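Local coordinates for protein ribosomal RNA small subunit methyltransferase E (PDB 5O95) that probably methylates the N3 position of a specific uridine in 16S rRNA of the small ribosomal subunit, using S-adenosyl-L-methionine as methyl donor, at residues Gly48-Phe53 / Asn76-Leu81. Sequence-based numbering, arbitrary orientation.
Sequences GDNKEF and NRESPL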
ATOM      1  N   GLY B  48      22.651  -0.944 -10.793  1.00 16.44           N
ATOM      2  CA  GLY B  48      21.540  -0.830 -11.708  1.00 17.59           C
ATOM      3  C   GLY B  48      21.553  -1.809 -12.853  1.00 15.92           C
ATOM      4  O   GLY B  48      20.651  -1.772 -13.687  1.00 18.62           O
ATOM      5  N   ASP B  49      22.553  -2.687 -12.929  1.00 15.45           N
ATOM      6  CA  ASP B  49      22.631  -3.689 -13.973  1.00 15.18           C
ATOM      7  C   ASP B  49      22.738  -5.084 -13.357  1.00 15.40           C
ATOM      8  O   ASP B  49      23.377  -5.980 -13.910  1.00 17.42           O
ATOM      9  CB  ASP B  49      23.804  -3.397 -14.911  1.00 16.88           C
ATOM     10  CG  ASP B  49      23.728  -4.169 -16.218  1.00 21.73           C
ATOM     11  OD1 ASP B  49      22.609  -4.469 -16.700  1.00 26.75           O
ATOM     12  OD2 ASP B  49      24.807  -4.476 -16.763  1.00 27.55           O
ATOM     13  N   ASN B  50      22.084  -5.272 -12.198  1.00 14.88           N
ATOM     14  CA  ASN B  50      21.943  -6.594 -11.580  1.00 14.99           C
ATOM     15  C   ASN B  50      23.282  -7.205 -11.164  1.00 15.84           C
ATOM     16  O   ASN B  50      23.455  -8.435 -11.185  1.00 16.51           O
ATOM     17  CB  ASN B  50      21.093  -7.510 -12.453  1.00 15.64           C
ATOM     18  CG  ASN B  50      19.702  -6.947 -12.630  1.00 17.31           C
ATOM     19  OD1 ASN B  50      19.018  -6.709 -11.645  1.00 20.11           O
ATOM     20  ND2 ASN B  50      19.301  -6.679 -13.877  1.00 20.39           N
ATOM     21  N   LYS B  51      24.229  -6.356 -10.773  0.55 16.84           N
ATOM     22  CA  LYS B  51      25.448  -6.800 -10.112  0.55 13.82           C
ATOM     23  C   LYS B  51      25.488  -6.221  -8.706  0.55 15.89           C
ATOM     24  O   LYS B  51      25.174  -5.041  -8.504  0.55 17.81           O
ATOM     25  CB  LYS B  51      26.695  -6.368 -10.881  0.55 15.24           C
ATOM     26  CG  LYS B  51      26.836  -7.082 -12.209  0.55 20.37           C
ATOM     27  CD  LYS B  51      28.069  -6.595 -12.969  0.55 20.25           C
ATOM     28  CE  LYS B  51      28.104  -7.176 -14.368  0.55 25.49           C
ATOM     29  NZ  LYS B  51      29.258  -6.637 -15.136  0.55 27.15           N
ATOM     30  N   GLU B  52      25.886  -7.052  -7.746  1.00 16.83           N
ATOM     31  CA  GLU B  52      26.090  -6.647  -6.360  1.00 14.01           C
ATOM     32  C   GLU B  52      27.579  -6.719  -6.052  1.00 19.91           C
ATOM     33  O   GLU B  52      28.236  -7.710  -6.388  1.00 20.17           O
ATOM     34  CB  GLU B  52      25.324  -7.561  -5.401  1.00 16.69           C
ATOM     35  CG  GLU B  52      23.826  -7.241  -5.348  1.00 13.26           C
ATOM     36  CD  GLU B  52      23.084  -8.112  -4.361  1.00 21.53           C
ATOM     37  OE1 GLU B  52      23.704  -8.856  -3.573  1.00 20.94           O
ATOM     38  OE2 GLU B  52      21.841  -8.033  -4.346  1.00 20.25           O
ATOM     39  N   PHE B  53      28.104  -5.667  -5.419  1.00 18.41           N
ATOM     40  CA  PHE B  53      29.524  -5.554  -5.098  1.00 15.12           C
ATOM     41  C   PHE B  53      29.652  -5.588  -3.583  1.00 19.64           C
ATOM     42  O   PHE B  53      29.176  -4.687  -2.890  1.00 20.94           O
ATOM     43  CB  PHE B  53      30.079  -4.259  -5.683  1.00 14.56           C
ATOM     44  CG  PHE B  53      29.910  -4.164  -7.173  1.00 18.69           C
ATOM     45  CD1 PHE B  53      28.718  -3.673  -7.716  1.00 17.34           C
ATOM     46  CD2 PHE B  53      30.939  -4.563  -8.030  1.00 16.56           C
ATOM     47  CE1 PHE B  53      28.539  -3.616  -9.087  1.00 19.62           C
ATOM     48  CE2 PHE B  53      30.771  -4.517  -9.403  1.00 17.25           C
ATOM     49  CZ  PHE B  53      29.568  -4.019  -9.934  1.00 18.68           C
ATOM     50  N   ASN B  76      19.660 -10.890  -9.672  1.00 18.86           N
ATOM     51  CA  ASN B  76      18.541 -10.251 -10.356  1.00 18.91           C
ATOM     52  C   ASN B  76      17.278 -10.528  -9.554  1.00 15.47           C
ATOM     53  O   ASN B  76      16.918 -11.689  -9.349  1.00 20.07           O
ATOM     54  CB  ASN B  76      18.420 -10.828 -11.770  1.00 19.53           C
ATOM     55  CG  ASN B  76      17.397 -10.096 -12.621  1.00 24.12           C
ATOM     56  OD1 ASN B  76      16.238  -9.935 -12.227  1.00 22.70           O
ATOM     57  ND2 ASN B  76      17.832  -9.615 -13.785  1.00 24.51           N
ATOM     58  N   ARG B  77      16.600  -9.459  -9.127  1.00 14.80           N
ATOM     59  CA  ARG B  77      15.332  -9.588  -8.410  1.00 16.41           C
ATOM     60  C   ARG B  77      14.201  -8.924  -9.171  1.00 17.29           C
ATOM     61  O   ARG B  77      13.217  -8.477  -8.563  1.00 20.24           O
ATOM     62  CB  ARG B  77      15.432  -9.032  -6.993  1.00 15.36           C
ATOM     63  CG  ARG B  77      16.387  -9.810  -6.126  1.00 17.37           C
ATOM     64  CD  ARG B  77      16.391  -9.319  -4.671  1.00 17.53           C
ATOM     65  NE  ARG B  77      17.290 -10.183  -3.906  1.00 18.91           N
ATOM     66  CZ  ARG B  77      18.564  -9.869  -3.654  1.00 16.39           C
ATOM     67  NH1 ARG B  77      19.067  -8.700  -4.045  1.00 15.26           N
ATOM     68  NH2 ARG B  77      19.325 -10.744  -2.987  1.00 18.64           N
ATOM     69  N   GLU B  78      14.302  -8.899 -10.500  1.00 18.73           N
ATOM     70  CA  GLU B  78      13.277  -8.315 -11.353  1.00 18.12           C
ATOM     71  C   GLU B  78      12.180  -9.331 -11.668  1.00 17.69           C
ATOM     72  O   GLU B  78      12.419 -10.540 -11.770  1.00 18.47           O
ATOM     73  CB  GLU B  78      13.894  -7.822 -12.664  1.00 20.18           C
ATOM     74  CG  GLU B  78      14.954  -6.735 -12.455  1.00 17.66           C
ATOM     75  CD  GLU B  78      14.411  -5.529 -11.698  1.00 19.05           C
ATOM     76  OE1 GLU B  78      13.487  -4.868 -12.236  1.00 20.13           O
ATOM     77  OE2 GLU B  78      14.896  -5.238 -10.574  1.00 18.43           O
ATOM     78  N   SER B  79      10.934  -8.811 -11.828  1.00 16.51           N
ATOM     79  CA  SER B  79       9.836  -9.678 -12.195  1.00 16.95           C
ATOM     80  C   SER B  79       9.868  -9.937 -13.698  1.00 18.93           C
ATOM     81  O   SER B  79      10.208  -9.037 -14.477  1.00 19.65           O
ATOM     82  CB  SER B  79       8.509  -9.005 -11.857  1.00 17.79           C
ATOM     83  OG  SER B  79       7.443  -9.768 -12.393  1.00 20.63           O
ATOM     84  N   PRO B  80       9.527 -11.152 -14.121  1.00 17.98           N
ATOM     85  CA  PRO B  80       9.392 -11.429 -15.562  1.00 20.77           C
ATOM     86  C   PRO B  80       8.222 -10.715 -16.209  1.00 19.73           C
ATOM     87  O   PRO B  80       8.174 -10.632 -17.441  1.00 24.94           O
ATOM     88  CB  PRO B  80       9.204 -12.952 -15.609  1.00 24.64           C
ATOM     89  CG  PRO B  80       8.603 -13.283 -14.286  1.00 35.25           C
ATOM     90  CD  PRO B  80       9.226 -12.343 -13.300  1.00 25.24           C
ATOM     91  N   LEU B  81       7.251 -10.242 -15.432  1.00 19.41           N
ATOM     92  CA  LEU B  81       6.175  -9.432 -15.977  1.00 17.01           C
ATOM     93  C   LEU B  81       6.593  -7.972 -15.844  1.00 20.57           C
ATOM     94  O   LEU B  81       6.823  -7.499 -14.726  1.00 20.55           O
ATOM     95  CB  LEU B  81       4.888  -9.691 -15.186  1.00 16.85           C
ATOM     96  CG  LEU B  81       3.701  -8.797 -15.517  1.00 17.85           C
ATOM     97  CD1 LEU B  81       3.127  -9.167 -16.887  1.00 23.33           C
ATOM     98  CD2 LEU B  81       2.591  -8.916 -14.445  1.00 17.42           C
TER
HETATM   99  O   HOH W   1      17.136  -6.701  -9.828  1.00 16.89           O
HETATM  100  O   HOH W   2      22.172 -10.694  -2.356  1.00 22.89           O
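Glu-52 and Arg-77 form a salt bridge where strand 51-61 of the PUA-type sheet meets the loop from strand 64-74 to strand 82-88, the first strand of the SPOUT methyltransferase sheet in this RsmE-family enzyme. Their side chains cross at about a right angle, yet carboxylate and guanidinium are nearly coplanar, 29° apart. Arg-77 runs extended from CG to NE; NH1 of its guanidinium donates to Glu-52 OE2 at 2.9 Å, nearly along the C-O axis. A water bridges the remaining oxygen and terminal nitrogen, donating to Glu-52 OE1 and accepting from Arg-77 NH2, in the guanidinium plane at its edge. Asn-148 ND2 also donates to Glu-52 OE2, and Gly-146 O accepts from Arg-77 NH1, tying the bridge to the loop after helix 124-145. Nearby, the amides of Asn-50 and Asn-76 stack with planes 23° apart. Their ND2 atoms, 3.3 Å from each other, are both donors and do not bond; that of Asn-50 turns to Gln-149 OE1. Asn-76 has CG anti to its backbone N (chi1 -173°), and its OD1 closes an Asx turn by accepting from Glu-78 N at 2.8 Å. Glu-78 OE1 pairs with Arg-147. A second water donates to Asn-50 OD1 (2.6 Å) and Glu-78 OE2 while accepting from Arg-77 N at 2.9 Å.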